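Local coordinates for surface antigen protein 2 (Candida albicans, PDB 4Y7S) that binds haem as a secreted hemophore and helps the fungus take up iron from human hemoglobin during hyphal growth, at residues Asp24-Pro27 / Lys28-Glu32; Ile96-Ala99 / Ser100-Ser103. All coordinates share one frame; numbering follows the deposited sequence.

Interaction 1: Asp24-Pro27 / Lys28-Glu32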
ATOM      1  N   ASP A  24       2.789  25.937  -5.718  1.00 23.49           N
ATOM      2  CA  ASP A  24       3.490  27.142  -6.092  1.00 25.70           C
ATOM      3  C   ASP A  24       4.947  27.199  -5.650  1.00 25.00           C
ATOM      4  O   ASP A  24       5.656  28.019  -6.090  1.00 25.33           O
ATOM      5  CB  ASP A  24       2.764  28.348  -5.557  1.00 36.19           C
ATOM      6  CG  ASP A  24       1.461  28.555  -6.217  1.00 42.81           C
ATOM      7  OD1 ASP A  24       1.297  28.188  -7.377  1.00 44.52           O
ATOM      8  OD2 ASP A  24       0.595  29.083  -5.569  1.00 50.53           O
ATOM      9  N   GLN A  25       5.354  26.326  -4.764  1.00 22.14           N
ATOM     10  CA  GLN A  25       6.701  26.349  -4.251  1.00 23.76           C
ATOM     11  C   GLN A  25       7.608  25.284  -4.808  1.00 22.53           C
ATOM     12  O   GLN A  25       8.774  25.438  -4.798  1.00 24.14           O
ATOM     13  CB  GLN A  25       6.704  26.269  -2.745  1.00 27.24           C
ATOM     14  CG  GLN A  25       5.969  27.375  -2.013  1.00 64.81           C
ATOM     15  CD  GLN A  25       5.738  27.028  -0.567  1.00 63.21           C
ATOM     16  OE1 GLN A  25       4.700  26.461  -0.207  1.00 57.33           O
ATOM     17  NE2 GLN A  25       6.722  27.314   0.266  1.00 89.09           N
ATOM     18  N   ILE A  26       7.053  24.200  -5.292  1.00 20.44           N
ATOM     19  CA  ILE A  26       7.875  23.087  -5.768  1.00 19.98           C
ATOM     20  C   ILE A  26       8.598  23.432  -7.072  1.00 21.24           C
ATOM     21  O   ILE A  26       8.143  24.285  -7.839  1.00 21.74           O
ATOM     22  CB  ILE A  26       7.035  21.796  -5.997  1.00 17.92           C
ATOM     23  CG1 ILE A  26       5.815  22.090  -6.860  1.00 20.74           C
ATOM     24  CG2 ILE A  26       6.624  21.190  -4.669  1.00 25.63           C
ATOM     25  CD1 ILE A  26       4.996  20.837  -7.217  1.00 20.16           C
ATOM     26  N   PRO A  27       9.721  22.753  -7.338  1.00 23.27           N
ATOM     27  CA  PRO A  27      10.361  22.990  -8.629  1.00 23.41           C
ATOM     28  C   PRO A  27       9.394  22.644  -9.738  1.00 22.19           C
ATOM     29  O   PRO A  27       8.482  21.820  -9.546  1.00 20.32           O
ATOM     30  CB  PRO A  27      11.594  22.077  -8.595  1.00 28.71           C
ATOM     31  CG  PRO A  27      11.399  21.161  -7.480  1.00 29.30           C
ATOM     32  CD  PRO A  27      10.487  21.816  -6.503  1.00 28.39           C
ATOM     33  N   LYS A  28       9.531  23.330 -10.864  1.00 23.32           N
ATOM     34  CA  LYS A  28       8.582  23.178 -11.966  1.00 22.58           C
ATOM     35  C   LYS A  28       8.525  21.746 -12.469  1.00 21.85           C
ATOM     36  O   LYS A  28       7.488  21.305 -12.970  1.00 20.89           O
ATOM     37  CB  LYS A  28       8.923  24.132 -13.124  1.00 30.39           C
ATOM     38  CG  LYS A  28       8.941  25.609 -12.723  1.00 47.38           C
ATOM     39  CD  LYS A  28       7.681  26.012 -11.937  1.00 44.67           C
ATOM     40  CE  LYS A  28       7.740  27.459 -11.443  1.00 50.17           C
ATOM     41  NZ  LYS A  28       6.804  27.697 -10.289  1.00 45.45           N
ATOM     42  N   CYS A  29       9.638  21.032 -12.353  1.00 22.79           N
ATOM     43  CA  CYS A  29       9.693  19.670 -12.848  1.00 24.26           C
ATOM     44  C   CYS A  29       8.723  18.764 -12.094  1.00 20.88           C
ATOM     45  O   CYS A  29       8.272  17.772 -12.646  1.00 20.80           O
ATOM     46  CB  CYS A  29      11.108  19.109 -12.755  1.00 24.68           C
ATOM     47  SG  CYS A  29      11.805  19.025 -11.114  1.00 24.69           S
ATOM     48  N   ALA A  30       8.339  19.143 -10.877  1.00 23.91           N
ATOM     49  CA  ALA A  30       7.483  18.290 -10.055  1.00 19.05           C
ATOM     50  C   ALA A  30       6.012  18.643 -10.156  1.00 25.36           C
ATOM     51  O   ALA A  30       5.176  17.906  -9.645  1.00 20.11           O
ATOM     52  CB  ALA A  30       7.912  18.365  -8.606  1.00 17.82           C
ATOM     53  N   GLN A  31       5.679  19.746 -10.822  1.00 17.34           N
ATOM     54  CA  GLN A  31       4.283  20.187 -10.857  1.00 20.02           C
ATOM     55  C   GLN A  31       3.339  19.130 -11.447  1.00 29.13           C
ATOM     56  O   GLN A  31       2.283  18.852 -10.869  1.00 22.04           O
ATOM     57  CB  GLN A  31       4.146  21.496 -11.619  1.00 23.52           C
ATOM     58  CG  GLN A  31       4.694  22.681 -10.814  1.00 25.65           C
ATOM     59  CD  GLN A  31       4.486  24.020 -11.502  1.00 31.39           C
ATOM     60  OE1 GLN A  31       4.432  25.052 -10.845  1.00 43.98           O
ATOM     61  NE2 GLN A  31       4.359  24.006 -12.823  1.00 33.05           N
ATOM     62  N   GLU A  32       3.715  18.506 -12.562  1.00 24.56           N
ATOM     63  CA  GLU A  32       2.828  17.502 -13.148  1.00 21.13           C
ATOM     64  C   GLU A  32       2.683  16.294 -12.228  1.00 22.61           C
ATOM     65  O   GLU A  32       1.651  15.626 -12.224  1.00 23.02           O
ATOM     66  CB  GLU A  32       3.344  17.028 -14.524  1.00 27.99           C
ATOM     67  CG  GLU A  32       4.726  16.363 -14.490  1.00 31.44           C
ATOM     68  CD  GLU A  32       5.217  15.909 -15.884  1.00 47.11           C
ATOM     69  OE1 GLU A  32       4.525  15.106 -16.556  1.00 41.99           O
ATOM     70  OE2 GLU A  32       6.294  16.376 -16.315  1.00 48.86           O
TER
HETATM   71  O   HOH W   1       8.385  28.562  -7.315  1.00 49.21           O
HETATM   72  O   HOH W   2       5.944  25.779  -8.380  1.00 27.94           O
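The flat peptide group of Pro27 meets Ala30 over one face. Ala30 N donates a hydrogen bond to Pro27 O (3.0 Å), from a point 50° out of the carbonyl plane. Pro27 CB touches Cys29 SG at 4.0 Å. Gln31 CG is 4.1 Å from Ile26 CD1. CG1 of Ile26 stands between its own backbone N and carbonyl carbon (chi1 51°). The extended branch then carries CD1 over the following turn, 3.8 Å from Gln31 CA and close to Ala30 CB.

The Ala30–Pro27 bond closes a type I beta turn over Pro27-Ala30, and the chain after it keeps helical backbone angles without the regular helical bonds. This turn belongs to the CFEM helical basket, where Cys29 is tied to Cys69 by one of the four disulfides. Ile26 and Ala30 both rest on Phe77 of helix 72-87.

Lys28 bends at chi2 (-49°) and turns its ammonium group back over the preceding backbone. One water links Lys28 NZ, at 2.8 Å, to Ile26 O, at 2.7 Å. A second water accepts weakly from Lys28 NZ and donates to Asp24 O.

Interaction 2: Ile96-Ala99 / Ser100-Ser103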
ATOM      1  N   ILE A  96       4.904   9.627   3.507  1.00 16.33           N
ATOM      2  CA  ILE A  96       5.129   8.193   3.655  1.00 19.66           C
ATOM      3  C   ILE A  96       5.200   7.505   2.305  1.00 19.17           C
ATOM      4  O   ILE A  96       4.176   7.219   1.702  1.00 20.19           O
ATOM      5  CB  ILE A  96       3.993   7.503   4.459  1.00 20.98           C
ATOM      6  CG1 ILE A  96       3.626   8.274   5.743  1.00 28.80           C
ATOM      7  CG2 ILE A  96       4.373   6.066   4.780  1.00 20.73           C
ATOM      8  CD1 ILE A  96       4.670   8.284   6.827  1.00 28.28           C
ATOM      9  N   ILE A  97       6.412   7.174   1.870  1.00 18.24           N
ATOM     10  CA  ILE A  97       6.614   6.560   0.558  1.00 14.13           C
ATOM     11  C   ILE A  97       7.227   5.186   0.674  1.00 15.40           C
ATOM     12  O   ILE A  97       7.895   4.874   1.658  1.00 18.58           O
ATOM     13  CB  ILE A  97       7.519   7.435  -0.351  1.00 14.53           C
ATOM     14  CG1 ILE A  97       8.848   7.774   0.332  1.00 18.94           C
ATOM     15  CG2 ILE A  97       6.805   8.677  -0.732  1.00 18.93           C
ATOM     16  CD1 ILE A  97       9.825   8.564  -0.568  1.00 21.61           C
ATOM     17  N   PRO A  98       7.027   4.355  -0.354  1.00 17.95           N
ATOM     18  CA  PRO A  98       7.694   3.055  -0.387  1.00 17.87           C
ATOM     19  C   PRO A  98       9.237   3.175  -0.310  1.00 18.04           C
ATOM     20  O   PRO A  98       9.800   4.175  -0.774  1.00 16.00           O
ATOM     21  CB  PRO A  98       7.286   2.501  -1.740  1.00 17.07           C
ATOM     22  CG  PRO A  98       6.029   3.231  -2.105  1.00 17.85           C
ATOM     23  CD  PRO A  98       6.191   4.583  -1.546  1.00 17.53           C
ATOM     24  N   ALA A  99       9.907   2.187   0.266  1.00 17.04           N
ATOM     25  CA  ALA A  99      11.362   2.229   0.366  1.00 19.27           C
ATOM     26  C   ALA A  99      12.022   2.274  -1.014  1.00 23.58           C
ATOM     27  O   ALA A  99      13.020   2.958  -1.201  1.00 20.35           O
ATOM     28  CB  ALA A  99      11.883   1.045   1.158  1.00 24.91           C
ATOM     29  N   SER A 100      11.465   1.543  -1.977  1.00 21.21           N
ATOM     30  CA  SER A 100      11.998   1.532  -3.347  1.00 23.95           C
ATOM     31  C   SER A 100      11.917   2.932  -3.991  1.00 23.32           C
ATOM     32  O   SER A 100      12.823   3.364  -4.706  1.00 23.55           O
ATOM     33  CB  SER A 100      11.239   0.503  -4.177  1.00 27.14           C
ATOM     34  OG  SER A 100       9.850   0.821  -4.193  1.00 23.62           O
ATOM     35  N   VAL A 101      10.838   3.648  -3.713  1.00 17.01           N
ATOM     36  CA  VAL A 101      10.673   5.006  -4.235  1.00 18.74           C
ATOM     37  C   VAL A 101      11.641   5.984  -3.568  1.00 15.73           C
ATOM     38  O   VAL A 101      12.231   6.848  -4.236  1.00 20.69           O
ATOM     39  CB  VAL A 101       9.222   5.507  -4.050  1.00 19.44           C
ATOM     40  CG1 VAL A 101       9.101   6.983  -4.430  1.00 19.54           C
ATOM     41  CG2 VAL A 101       8.247   4.643  -4.864  1.00 14.94           C
ATOM     42  N   SER A 102      11.820   5.858  -2.260  1.00 19.82           N
ATOM     43  CA  SER A 102      12.813   6.672  -1.565  1.00 21.75           C
ATOM     44  C   SER A 102      14.205   6.477  -2.173  1.00 23.85           C
ATOM     45  O   SER A 102      14.928   7.442  -2.358  1.00 22.20           O
ATOM     46  CB  SER A 102      12.851   6.341  -0.074  1.00 23.32           C
ATOM     47  OG  SER A 102      13.592   7.330   0.627  1.00 23.51           O
ATOM     48  N   SER A 103      14.582   5.226  -2.457  1.00 20.40           N
ATOM     49  CA  SER A 103      15.890   4.924  -3.032  1.00 24.98           C
ATOM     50  C   SER A 103      16.027   5.570  -4.405  1.00 23.44           C
ATOM     51  O   SER A 103      17.065   6.128  -4.726  1.00 25.05           O
ATOM     52  CB  SER A 103      16.118   3.410  -3.136  1.00 25.85           C
ATOM     53  OG  SER A 103      16.027   2.799  -1.860  1.00 35.50           O
TER
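The ring of Pro98 runs alongside the Val101 side chain, both heading in one direction. The proline ring presents CB, CG and CD to a single methyl, and the closest pair is Pro98 CG to Val101 CG2 at 3.8 Å. That methyl lies anti to the carbonyl carbon of Val101, while CG1 lies anti to the backbone N. The two branches therefore serve different neighbours: CG2 packs on the ring, and CG1 comes to 4.2 Å from Ile97 CD1.

Ile97 reaches forward with its long branch. Chi1 of 54° and an extended chi2 bring CD1 onto the helix backbone, 3.7 Å from Ser102 CA. The same methyl also meets Ser102 CB. Ser102 OG is hydrogen-bonded to Arg78 NH2 of helix 72-87.

Pro98 is the N-cap residue of helix 99-110. Its side chain has no polar atom to cap the first turn, but its carbonyl begins the helical bonding. Ser102 N donates to Pro98 O at 3.0 Å, nearly straight (166°) and in the carbonyl plane. The next bond runs from Ser103 N to Ala99 O, also 3.0 Å, with the donor tilted 23° from the plane. Ser100 OG comes to 3.9 Å from Pro98 CB, from the same side of the ring as Val101 CG2.

Pro98 also packs on Ile5 of a second subunit, and Ser100 on Lys79 of a third. Within the chain, Ile97 and Pro98 rest on Thr58 and Val101 on Asn63, so the start of helix 99-110 lies against helix 55-68.

Both are local contacts, in series along the chain: a turn in interaction 1, a helix start in interaction 2. Interaction 1 lies in the loop between helices 19-22 and 48-53. Interaction 2 lies where the loop after helix 72-87 enters helix 99-110. Their centres are 19 Å apart, and their nearest atoms are about 12 Å apart, so they do not touch. They share the same helical neighbours: each packs on helix 55-68 and also contacts helix 72-87. Both are structural parts of the helical basket away from the haem site. Interaction 1 is tied in by the Cys29 disulfide and meets no other chain of the assembly, whereas interaction 2 lies at contacts between subunits.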